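Local coordinates for protein F420-dependent methylenetetrahydromethanopterin dehydrogenase (Methanopyrus kandleri, PDB 3IQZ) that catalyses the reversible, coenzyme F420-dependent interconversion of methenyl- and methylene-tetrahydromethanopterin in methanogenesis from carbon dioxide, at residues A123-R128 with I139-L144; E219-E224 with P232-A237. One frame throughout, in Å; residues are numbered along the deposited sequence.

Contact 1. Residues A123-R128 with I139-L144; sequences AMLGAR and IYNADL. With H4M (5,10-dimethylene tetrahydromethanopterin), chain G.
L125 lies over one face of the Y140 ring, a CH-pi contact in which its CB stands 3.5 Å from the ring centroid and only 7° off the normal. At the edge of the same ring, near its plane, come the backbone oxygen of A123 and the amino group NA2 of the bound tetrahydromethanopterin. With CG anti to the backbone N (chi1 174°), Y140 reaches out from its helix far enough for OH to donate a hydrogen bond to A123 O at 2.6 Å, approaching from above the carbonyl plane. A phenylalanine here would probably keep the ring beneath L125 but leave the buried A123 carbonyl without this donor. L125 also serves the substrate: its CD2 comes to 3.3 Å from C8A of the pterin, and its CG lies against C4A. N141 reads the rim of the same heterocycle with both ends of its amide, OD1 accepting from NA2 at 2.6 Å and ND2 giving a hydrogen to N1 at 3.0 Å, a pair of hydrogen bonds that helps fix how the pterin is turned. Further along the loop, A127 O accepts from hydroxyl OX2 at 2.6 Å, while R128 NH2 donates to OX5 and OX4 lies over one face of the guanidinium. The contact thus forms one wall of the substrate pocket, made where the loop following strand 115-119 folds back on helix 134-150. Helix 197-223 touches A123 and Y140 through V213, and H238 of helix 227-257 meets both L125 and Y140.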
ATOM      1  N   ALA A 123      -8.212   4.036 -23.544  1.00  6.92           N
ATOM      2  CA  ALA A 123      -9.585   4.491 -23.307  1.00  5.87           C
ATOM      3  C   ALA A 123      -9.692   6.006 -23.267  1.00  6.00           C
ATOM      4  O   ALA A 123      -8.816   6.688 -22.708  1.00  6.08           O
ATOM      5  CB  ALA A 123     -10.082   3.921 -21.995  1.00  5.12           C
ATOM      6  N   MET A 124     -10.772   6.531 -23.829  1.00  5.41           N
ATOM      7  CA  MET A 124     -11.091   7.949 -23.732  1.00  5.49           C
ATOM      8  C   MET A 124     -11.284   8.338 -22.267  1.00  5.22           C
ATOM      9  O   MET A 124     -11.893   7.592 -21.483  1.00  5.23           O
ATOM     10  CB  MET A 124     -12.356   8.257 -24.515  1.00  5.16           C
ATOM     11  CG  MET A 124     -12.691   9.737 -24.612  1.00  6.82           C
ATOM     12  SD  MET A 124     -14.361  10.061 -25.327  1.00  8.84           S
ATOM     13  CE  MET A 124     -15.381   9.855 -23.878  1.00  8.25           C
ATOM     14  N   LEU A 125     -10.771   9.502 -21.908  1.00  4.62           N
ATOM     15  CA  LEU A 125     -10.856  10.017 -20.542  1.00  4.56           C
ATOM     16  C   LEU A 125     -12.155  10.800 -20.307  1.00  4.89           C
ATOM     17  O   LEU A 125     -12.964  10.964 -21.217  1.00  2.91           O
ATOM     18  CB  LEU A 125      -9.634  10.874 -20.217  1.00  3.96           C
ATOM     19  CG  LEU A 125      -9.239  11.960 -21.226  1.00  4.69           C
ATOM     20  CD1 LEU A 125     -10.364  12.982 -21.446  1.00  3.28           C
ATOM     21  CD2 LEU A 125      -7.940  12.675 -20.817  1.00  3.45           C
ATOM     22  N   GLY A 126     -12.341  11.296 -19.080  1.00  5.64           N
ATOM     23  CA  GLY A 126     -13.641  11.891 -18.697  1.00  5.48           C
ATOM     24  C   GLY A 126     -13.604  13.383 -18.998  1.00  5.79           C
ATOM     25  O   GLY A 126     -13.377  14.224 -18.113  1.00  5.46           O
ATOM     26  N   ALA A 127     -13.808  13.707 -20.264  1.00  5.89           N
ATOM     27  CA  ALA A 127     -13.586  15.062 -20.721  1.00  5.95           C
ATOM     28  C   ALA A 127     -14.816  15.951 -20.508  1.00  6.14           C
ATOM     29  O   ALA A 127     -15.486  16.354 -21.468  1.00  6.08           O
ATOM     30  CB  ALA A 127     -13.177  15.058 -22.190  1.00  6.43           C
ATOM     31  N   ARG A 128     -15.114  16.251 -19.247  1.00  5.56           N
ATOM     32  CA  ARG A 128     -16.096  17.279 -18.917  1.00  5.53           C
ATOM     33  C   ARG A 128     -15.364  18.436 -18.242  1.00  5.67           C
ATOM     34  O   ARG A 128     -14.505  18.201 -17.382  1.00  5.73           O
ATOM     35  CB  ARG A 128     -17.137  16.723 -17.972  1.00  4.87           C
ATOM     36  CG  ARG A 128     -18.125  15.737 -18.643  1.00  6.26           C
ATOM     37  CD  ARG A 128     -18.978  16.414 -19.699  1.00  7.10           C
ATOM     38  NE  ARG A 128     -20.236  15.711 -19.881  1.00  6.61           N
ATOM     39  CZ  ARG A 128     -21.311  16.218 -20.480  1.00  6.32           C
ATOM     40  NH1 ARG A 128     -22.425  15.480 -20.587  1.00  5.10           N
ATOM     41  NH2 ARG A 128     -21.287  17.453 -20.965  1.00  3.89           N
ATOM     42  N   ILE A 139      -2.560  13.517 -15.304  1.00  3.81           N
ATOM     43  CA  ILE A 139      -2.564  12.421 -14.362  1.00  3.85           C
ATOM     44  C   ILE A 139      -3.173  11.170 -14.991  1.00  3.79           C
ATOM     45  O   ILE A 139      -2.679  10.049 -14.790  1.00  2.58           O
ATOM     46  CB  ILE A 139      -3.348  12.785 -13.102  1.00  4.45           C
ATOM     47  CG1 ILE A 139      -2.537  13.795 -12.294  1.00  4.68           C
ATOM     48  CG2 ILE A 139      -3.725  11.503 -12.278  1.00  2.36           C
ATOM     49  CD1 ILE A 139      -3.270  14.372 -11.131  1.00  8.12           C
ATOM     50  N   TYR A 140      -4.237  11.370 -15.770  1.00  3.69           N
ATOM     51  CA  TYR A 140      -4.913  10.231 -16.401  1.00  3.80           C
ATOM     52  C   TYR A 140      -3.944   9.583 -17.389  1.00  4.34           C
ATOM     53  O   TYR A 140      -3.856   8.338 -17.479  1.00  4.84           O
ATOM     54  CB  TYR A 140      -6.156  10.700 -17.130  1.00  3.89           C
ATOM     55  CG  TYR A 140      -6.833   9.600 -17.932  1.00  4.86           C
ATOM     56  CD1 TYR A 140      -7.844   8.841 -17.368  1.00  5.21           C
ATOM     57  CD2 TYR A 140      -6.450   9.323 -19.248  1.00  5.66           C
ATOM     58  CE1 TYR A 140      -8.470   7.853 -18.094  1.00  5.66           C
ATOM     59  CE2 TYR A 140      -7.058   8.327 -19.980  1.00  4.97           C
ATOM     60  CZ  TYR A 140      -8.083   7.593 -19.394  1.00  6.32           C
ATOM     61  OH  TYR A 140      -8.719   6.577 -20.080  1.00  6.93           O
ATOM     62  N   ASN A 141      -3.222  10.424 -18.127  1.00  3.77           N
ATOM     63  CA  ASN A 141      -2.295   9.942 -19.143  1.00  4.11           C
ATOM     64  C   ASN A 141      -1.114   9.187 -18.534  1.00  4.15           C
ATOM     65  O   ASN A 141      -0.586   8.272 -19.141  1.00  4.39           O
ATOM     66  CB  ASN A 141      -1.836  11.106 -20.063  1.00  3.59           C
ATOM     67  CG  ASN A 141      -2.754  11.281 -21.289  1.00  5.57           C
ATOM     68  OD1 ASN A 141      -2.663  10.523 -22.267  1.00  5.37           O
ATOM     69  ND2 ASN A 141      -3.665  12.250 -21.217  1.00  2.08           N
ATOM     70  N   ALA A 142      -0.668   9.599 -17.343  1.00  4.95           N
ATOM     71  CA  ALA A 142       0.420   8.886 -16.622  1.00  4.70           C
ATOM     72  C   ALA A 142      -0.064   7.468 -16.234  1.00  5.02           C
ATOM     73  O   ALA A 142       0.654   6.472 -16.429  1.00  5.90           O
ATOM     74  CB  ALA A 142       0.841   9.642 -15.401  1.00  4.44           C
ATOM     75  N   ASP A 143      -1.272   7.395 -15.685  1.00  3.94           N
ATOM     76  CA  ASP A 143      -1.849   6.123 -15.302  1.00  5.14           C
ATOM     77  C   ASP A 143      -2.012   5.199 -16.523  1.00  4.47           C
ATOM     78  O   ASP A 143      -1.629   4.032 -16.484  1.00  4.37           O
ATOM     79  CB  ASP A 143      -3.199   6.344 -14.597  1.00  4.57           C
ATOM     80  CG  ASP A 143      -3.022   6.791 -13.144  1.00  7.76           C
ATOM     81  OD1 ASP A 143      -1.972   6.480 -12.552  1.00  8.36           O
ATOM     82  OD2 ASP A 143      -3.929   7.444 -12.591  1.00  9.00           O
ATOM     83  N   LEU A 144      -2.531   5.752 -17.618  1.00  4.63           N
ATOM     84  CA  LEU A 144      -2.738   4.953 -18.829  1.00  4.54           C
ATOM     85  C   LEU A 144      -1.411   4.500 -19.419  1.00  4.90           C
ATOM     86  O   LEU A 144      -1.294   3.361 -19.864  1.00  5.18           O
ATOM     87  CB  LEU A 144      -3.535   5.730 -19.855  1.00  4.21           C
ATOM     88  CG  LEU A 144      -3.717   5.085 -21.229  1.00  4.59           C
ATOM     89  CD1 LEU A 144      -4.574   3.836 -21.198  1.00  3.76           C
ATOM     90  CD2 LEU A 144      -4.331   6.078 -22.174  1.00  6.57           C
TER
HETATM   91  N1  H4M G 284      -5.520  11.791 -23.487  0.75 65.69           N
HETATM   92  C2  H4M G 284      -5.745  10.481 -23.735  0.75 65.45           C
HETATM   93  NA2 H4M G 284      -4.786   9.559 -23.501  0.75 64.48           N
HETATM   94  N3  H4M G 284      -6.926  10.068 -24.229  0.75 66.48           N
HETATM   95  C4  H4M G 284      -7.921  10.938 -24.488  0.75 67.64           C
HETATM   96  OH4 H4M G 284      -9.008  10.513 -24.950  0.75 69.01           O
HETATM   97  C4A H4M G 284      -7.716  12.285 -24.241  0.75 66.40           C
HETATM   98  N5  H4M G 284      -8.696  13.258 -24.492  0.75 65.59           N
HETATM   99  C6  H4M G 284      -8.227  14.589 -24.811  0.75 65.30           C
HETATM  100  C7  H4M G 284      -7.368  14.967 -23.607  0.75 65.36           C
HETATM  101  C7M H4M G 284      -6.862  16.387 -23.794  0.75 64.10           C
HETATM  102  N8  H4M G 284      -6.264  14.019 -23.485  0.75 64.82           N
HETATM  103  C8A H4M G 284      -6.486  12.702 -23.734  0.75 66.45           C
HETATM  104  C9  H4M G 284      -9.515  15.397 -24.927  0.75 65.02           C
HETATM  105  C9M H4M G 284      -9.364  16.486 -25.983  0.75 65.50           C
HETATM  106  C10 H4M G 284      -9.947  13.059 -25.213  0.75 65.12           C
HETATM  107  N10 H4M G 284     -10.481  14.413 -25.398  0.75 64.33           N
HETATM  108  C11 H4M G 284     -14.604  15.263 -25.536  0.75 62.03           C
HETATM  109  C12 H4M G 284     -13.689  16.278 -25.225  0.75 62.21           C
HETATM  110  C13 H4M G 284     -12.318  15.995 -25.176  0.75 62.99           C
HETATM  111  C14 H4M G 284     -11.854  14.706 -25.442  0.75 63.42           C
HETATM  112  C15 H4M G 284     -12.775  13.705 -25.761  0.75 62.60           C
HETATM  113  C16 H4M G 284     -14.134  13.984 -25.807  0.75 61.02           C
HETATM  114  CX1 H4M G 284     -16.092  15.527 -25.621  0.75 58.56           C
HETATM  115  CX2 H4M G 284     -16.664  16.154 -24.360  0.75 58.59           C
HETATM  116  CX3 H4M G 284     -18.058  16.737 -24.627  0.75 57.17           C
HETATM  117  CX4 H4M G 284     -18.730  17.245 -23.360  0.75 58.59           C
HETATM  118  CX5 H4M G 284     -18.411  18.717 -23.097  0.75 57.80           C
HETATM  119  OX2 H4M G 284     -16.746  15.141 -23.344  0.75 58.07           O
HETATM  120  OX3 H4M G 284     -17.946  17.852 -25.494  0.75 56.59           O
HETATM  121  OX4 H4M G 284     -20.155  17.063 -23.480  0.75 60.63           O
HETATM  122  OX5 H4M G 284     -19.162  19.147 -21.961  0.75 58.31           O
HETATM  123  O5J H4M G 284     -22.132  22.689 -19.708  0.75 73.55           O
HETATM  124  C5J H4M G 284     -20.806  22.387 -19.312  0.75 66.68           C
HETATM  125  C4J H4M G 284     -20.398  21.004 -19.794  0.75 63.06           C
HETATM  126  O4J H4M G 284     -20.597  20.794 -21.201  0.75 59.04           O
HETATM  127  C3J H4M G 284     -18.906  20.927 -19.543  0.75 61.43           C
HETATM  128  O3J H4M G 284     -18.617  19.640 -18.986  0.75 58.80           O
HETATM  129  C2J H4M G 284     -18.321  21.159 -20.929  0.75 60.74           C
HETATM  130  O2J H4M G 284     -17.037  20.556 -21.086  0.75 61.70           O
HETATM  131  C1J H4M G 284     -19.361  20.556 -21.872  0.75 59.80           C
HETATM  132  PA  H4M G 284     -22.465  24.006 -20.595  0.75 77.35           P
HETATM  133  O1A H4M G 284     -23.178  24.863 -19.568  0.75 76.07           O
HETATM  134  O2A H4M G 284     -21.127  24.555 -21.080  0.75 75.91           O
HETATM  135  O3A H4M G 284     -23.336  23.474 -21.718  0.75 76.48           O

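Contact 2. Residues E219-E224 with P232-A237; sequences EGCFVE and PIVASA. With H4M (5,10-dimethylene tetrahydromethanopterin), chain G.
I233 and V234 set their side chains against G220 where helices 197-223 and 227-257, successive arms of a helical hairpin, pass each other; their short segments here run roughly antiparallel, at 141° with axes 8.9 Å apart. Glycine permits so near an approach: a CB on G220 would clash with V234 and press on I233. Following P232, which packs on L189 of the third subunit, I233 makes the broader contact. Its CG2 rests 3.8 Å from G220 CA, while the other branch, CG1 swung anti to the carbonyl carbon (chi1 -70°), carries CD1 to two glutamates. E219 and E224 each cross it at about a right angle, E219 with OE2 and E224 with the methylene CG. Their acidic ends are engaged beyond the contact, E219 with R185 and N186 of the third subunit and E224 with R229, so the E219 oxygen that rests on I233 CD1 is already bound to N186 of the third subunit. V234 then lays CG1 3.8 Å from G220 CA and, more loosely, 4.3 Å from the sulfur of C221. That cysteine faces the substrate as well: its SG lies 3.0 Å from OX2 of the tetrahydromethanopterin, and its carbonyl accepts a hydrogen bond from OX4. Two residues further, S236 turns its hydroxyl back to its own helix, OG donating to I233 O at 2.6 Å, and that oxygen accepts from A237 N as well.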
ATOM      1  N   GLU A 219     -20.366   7.280 -21.453  1.00  7.48           N
ATOM      2  CA  GLU A 219     -21.623   7.559 -20.773  1.00  7.06           C
ATOM      3  C   GLU A 219     -21.578   8.980 -20.213  1.00  6.84           C
ATOM      4  O   GLU A 219     -22.507   9.753 -20.412  1.00  6.09           O
ATOM      5  CB  GLU A 219     -21.860   6.570 -19.641  1.00  7.23           C
ATOM      6  CG  GLU A 219     -23.075   6.904 -18.802  1.00  9.46           C
ATOM      7  CD  GLU A 219     -23.349   5.888 -17.692  1.00 12.94           C
ATOM      8  OE1 GLU A 219     -22.814   4.760 -17.729  1.00 13.67           O
ATOM      9  OE2 GLU A 219     -24.114   6.220 -16.767  1.00 15.95           O
ATOM     10  N   GLY A 220     -20.498   9.324 -19.507  1.00  5.98           N
ATOM     11  CA  GLY A 220     -20.459  10.605 -18.828  1.00  6.24           C
ATOM     12  C   GLY A 220     -20.317  11.830 -19.740  1.00  6.76           C
ATOM     13  O   GLY A 220     -20.792  12.922 -19.407  1.00  6.21           O
ATOM     14  N   CYS A 221     -19.656  11.652 -20.886  1.00  7.13           N
ATOM     15  CA  CYS A 221     -19.464  12.737 -21.860  1.00  7.36           C
ATOM     16  C   CYS A 221     -20.560  12.862 -22.916  1.00  7.92           C
ATOM     17  O   CYS A 221     -20.871  13.960 -23.360  1.00  8.25           O
ATOM     18  CB  CYS A 221     -18.137  12.559 -22.586  1.00  6.97           C
ATOM     19  SG  CYS A 221     -16.789  12.747 -21.513  1.00  7.35           S
ATOM     20  N   PHE A 222     -21.121  11.740 -23.333  1.00  8.14           N
ATOM     21  CA  PHE A 222     -22.029  11.745 -24.476  1.00  8.74           C
ATOM     22  C   PHE A 222     -23.461  11.339 -24.185  1.00  9.23           C
ATOM     23  O   PHE A 222     -24.319  11.483 -25.045  1.00  9.67           O
ATOM     24  CB  PHE A 222     -21.468  10.877 -25.608  1.00  8.56           C
ATOM     25  CG  PHE A 222     -20.129  11.357 -26.132  1.00  8.84           C
ATOM     26  CD1 PHE A 222     -20.007  12.608 -26.696  1.00  9.39           C
ATOM     27  CD2 PHE A 222     -19.008  10.541 -26.069  1.00  8.98           C
ATOM     28  CE1 PHE A 222     -18.769  13.054 -27.175  1.00 11.90           C
ATOM     29  CE2 PHE A 222     -17.755  10.977 -26.546  1.00  9.44           C
ATOM     30  CZ  PHE A 222     -17.638  12.235 -27.095  1.00  9.57           C
ATOM     31  N   VAL A 223     -23.733  10.812 -22.997  1.00  9.73           N
ATOM     32  CA  VAL A 223     -25.065  10.278 -22.702  1.00  9.85           C
ATOM     33  C   VAL A 223     -25.750  11.009 -21.556  1.00 10.25           C
ATOM     34  O   VAL A 223     -26.806  11.618 -21.724  1.00  9.85           O
ATOM     35  CB  VAL A 223     -25.030   8.769 -22.390  1.00 10.05           C
ATOM     36  CG1 VAL A 223     -26.461   8.249 -22.134  1.00  9.37           C
ATOM     37  CG2 VAL A 223     -24.382   8.015 -23.537  1.00 10.03           C
ATOM     38  N   GLU A 224     -25.165  10.914 -20.376  1.00 10.39           N
ATOM     39  CA  GLU A 224     -25.683  11.612 -19.210  1.00 11.26           C
ATOM     40  C   GLU A 224     -25.608  13.126 -19.395  1.00 11.57           C
ATOM     41  O   GLU A 224     -24.529  13.669 -19.679  1.00 11.76           O
ATOM     42  CB  GLU A 224     -24.877  11.218 -17.966  1.00 11.27           C
ATOM     43  CG  GLU A 224     -25.400  11.841 -16.685  1.00 12.16           C
ATOM     44  CD  GLU A 224     -26.866  11.485 -16.412  1.00 15.16           C
ATOM     45  OE1 GLU A 224     -27.717  12.393 -16.451  1.00 14.57           O
ATOM     46  OE2 GLU A 224     -27.148  10.300 -16.144  1.00 14.87           O
ATOM     47  N   PRO A 232     -19.484  13.070 -11.159  1.00  2.54           N
ATOM     48  CA  PRO A 232     -19.125  11.838 -10.484  1.00  2.31           C
ATOM     49  C   PRO A 232     -18.818  10.720 -11.472  1.00  2.76           C
ATOM     50  O   PRO A 232     -17.818  10.047 -11.289  1.00  2.65           O
ATOM     51  CB  PRO A 232     -20.407  11.472  -9.710  1.00  2.50           C
ATOM     52  CG  PRO A 232     -21.048  12.777  -9.425  1.00  2.47           C
ATOM     53  CD  PRO A 232     -20.749  13.641 -10.643  1.00  2.43           C
ATOM     54  N   ILE A 233     -19.674  10.515 -12.483  1.00  2.66           N
ATOM     55  CA  ILE A 233     -19.430   9.459 -13.450  1.00  3.08           C
ATOM     56  C   ILE A 233     -18.056   9.523 -14.092  1.00  3.71           C
ATOM     57  O   ILE A 233     -17.359   8.508 -14.096  1.00  4.32           O
ATOM     58  CB  ILE A 233     -20.544   9.351 -14.532  1.00  3.50           C
ATOM     59  CG1 ILE A 233     -21.833   8.814 -13.896  1.00  2.58           C
ATOM     60  CG2 ILE A 233     -20.088   8.471 -15.700  1.00  4.44           C
ATOM     61  CD1 ILE A 233     -23.051   9.049 -14.717  1.00  4.27           C
ATOM     62  N   VAL A 234     -17.651  10.679 -14.626  1.00  3.48           N
ATOM     63  CA  VAL A 234     -16.363  10.724 -15.322  1.00  3.82           C
ATOM     64  C   VAL A 234     -15.205  10.623 -14.342  1.00  4.06           C
ATOM     65  O   VAL A 234     -14.129  10.122 -14.681  1.00  4.72           O
ATOM     66  CB  VAL A 234     -16.174  11.972 -16.231  1.00  4.25           C
ATOM     67  CG1 VAL A 234     -17.211  12.003 -17.341  1.00  4.61           C
ATOM     68  CG2 VAL A 234     -16.180  13.274 -15.414  1.00  3.87           C
ATOM     69  N   ALA A 235     -15.410  11.113 -13.122  1.00  3.64           N
ATOM     70  CA  ALA A 235     -14.372  11.002 -12.093  1.00  3.31           C
ATOM     71  C   ALA A 235     -14.208   9.518 -11.679  1.00  3.38           C
ATOM     72  O   ALA A 235     -13.116   9.067 -11.421  1.00  2.22           O
ATOM     73  CB  ALA A 235     -14.683  11.903 -10.879  1.00  2.25           C
ATOM     74  N   SER A 236     -15.300   8.753 -11.666  1.00  3.08           N
ATOM     75  CA  SER A 236     -15.159   7.311 -11.369  1.00  3.79           C
ATOM     76  C   SER A 236     -14.361   6.569 -12.451  1.00  4.11           C
ATOM     77  O   SER A 236     -13.642   5.636 -12.161  1.00  5.44           O
ATOM     78  CB  SER A 236     -16.529   6.654 -11.177  1.00  2.89           C
ATOM     79  OG  SER A 236     -17.152   6.496 -12.445  1.00  4.03           O
ATOM     80  N   ALA A 237     -14.468   6.997 -13.706  1.00  4.74           N
ATOM     81  CA  ALA A 237     -13.644   6.399 -14.750  1.00  4.27           C
ATOM     82  C   ALA A 237     -12.169   6.629 -14.424  1.00  4.23           C
ATOM     83  O   ALA A 237     -11.333   5.733 -14.607  1.00  4.57           O
ATOM     84  CB  ALA A 237     -13.997   6.961 -16.123  1.00  3.44           C
TER
HETATM   85  N1  H4M G 284      -5.520  11.791 -23.487  0.75 65.69           N
HETATM   86  C2  H4M G 284      -5.745  10.481 -23.735  0.75 65.45           C
HETATM   87  NA2 H4M G 284      -4.786   9.559 -23.501  0.75 64.48           N
HETATM   88  N3  H4M G 284      -6.926  10.068 -24.229  0.75 66.48           N
HETATM   89  C4  H4M G 284      -7.921  10.938 -24.488  0.75 67.64           C
HETATM   90  OH4 H4M G 284      -9.008  10.513 -24.950  0.75 69.01           O
HETATM   91  C4A H4M G 284      -7.716  12.285 -24.241  0.75 66.40           C
HETATM   92  N5  H4M G 284      -8.696  13.258 -24.492  0.75 65.59           N
HETATM   93  C6  H4M G 284      -8.227  14.589 -24.811  0.75 65.30           C
HETATM   94  C7  H4M G 284      -7.368  14.967 -23.607  0.75 65.36           C
HETATM   95  C7M H4M G 284      -6.862  16.387 -23.794  0.75 64.10           C
HETATM   96  N8  H4M G 284      -6.264  14.019 -23.485  0.75 64.82           N
HETATM   97  C8A H4M G 284      -6.486  12.702 -23.734  0.75 66.45           C
HETATM   98  C9  H4M G 284      -9.515  15.397 -24.927  0.75 65.02           C
HETATM   99  C9M H4M G 284      -9.364  16.486 -25.983  0.75 65.50           C
HETATM  100  C10 H4M G 284      -9.947  13.059 -25.213  0.75 65.12           C
HETATM  101  N10 H4M G 284     -10.481  14.413 -25.398  0.75 64.33           N
HETATM  102  C11 H4M G 284     -14.604  15.263 -25.536  0.75 62.03           C
HETATM  103  C12 H4M G 284     -13.689  16.278 -25.225  0.75 62.21           C
HETATM  104  C13 H4M G 284     -12.318  15.995 -25.176  0.75 62.99           C
HETATM  105  C14 H4M G 284     -11.854  14.706 -25.442  0.75 63.42           C
HETATM  106  C15 H4M G 284     -12.775  13.705 -25.761  0.75 62.60           C
HETATM  107  C16 H4M G 284     -14.134  13.984 -25.807  0.75 61.02           C
HETATM  108  CX1 H4M G 284     -16.092  15.527 -25.621  0.75 58.56           C
HETATM  109  CX2 H4M G 284     -16.664  16.154 -24.360  0.75 58.59           C
HETATM  110  CX3 H4M G 284     -18.058  16.737 -24.627  0.75 57.17           C
HETATM  111  CX4 H4M G 284     -18.730  17.245 -23.360  0.75 58.59           C
HETATM  112  CX5 H4M G 284     -18.411  18.717 -23.097  0.75 57.80           C
HETATM  113  OX2 H4M G 284     -16.746  15.141 -23.344  0.75 58.07           O
HETATM  114  OX3 H4M G 284     -17.946  17.852 -25.494  0.75 56.59           O
HETATM  115  OX4 H4M G 284     -20.155  17.063 -23.480  0.75 60.63           O
HETATM  116  OX5 H4M G 284     -19.162  19.147 -21.961  0.75 58.31           O
HETATM  117  O5J H4M G 284     -22.132  22.689 -19.708  0.75 73.55           O
HETATM  118  C5J H4M G 284     -20.806  22.387 -19.312  0.75 66.68           C
HETATM  119  C4J H4M G 284     -20.398  21.004 -19.794  0.75 63.06           C
HETATM  120  O4J H4M G 284     -20.597  20.794 -21.201  0.75 59.04           O
HETATM  121  C3J H4M G 284     -18.906  20.927 -19.543  0.75 61.43           C
HETATM  122  O3J H4M G 284     -18.617  19.640 -18.986  0.75 58.80           O
HETATM  123  C2J H4M G 284     -18.321  21.159 -20.929  0.75 60.74           C
HETATM  124  O2J H4M G 284     -17.037  20.556 -21.086  0.75 61.70           O
HETATM  125  C1J H4M G 284     -19.361  20.556 -21.872  0.75 59.80           C
HETATM  126  PA  H4M G 284     -22.465  24.006 -20.595  0.75 77.35           P
HETATM  127  O1A H4M G 284     -23.178  24.863 -19.568  0.75 76.07           O
HETATM  128  O2A H4M G 284     -21.127  24.555 -21.080  0.75 75.91           O
HETATM  129  O3A H4M G 284     -23.336  23.474 -21.718  0.75 76.48           O

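Contact 1 closes before contact 2 opens along the chain, yet their centres lie about 12 Å apart, on the same side of the subunit. The principle they illustrate is that one elongated ligand can be held by elements distant in sequence: 123-128 with 139-144 receives the pterin and part of the tail, and 219-224 flanks the tail. The two are joined directly, for R128 NE sits 2.9 Å from G220 O, a probable hydrogen bond, and C221 SG packs by A127 N. The loop after strand 115-119, an inner strand of the parallel sheet, is thereby tied to helix 197-223. Both contacts also touch the second subunit, so pocket and hexamer are built from shared elements.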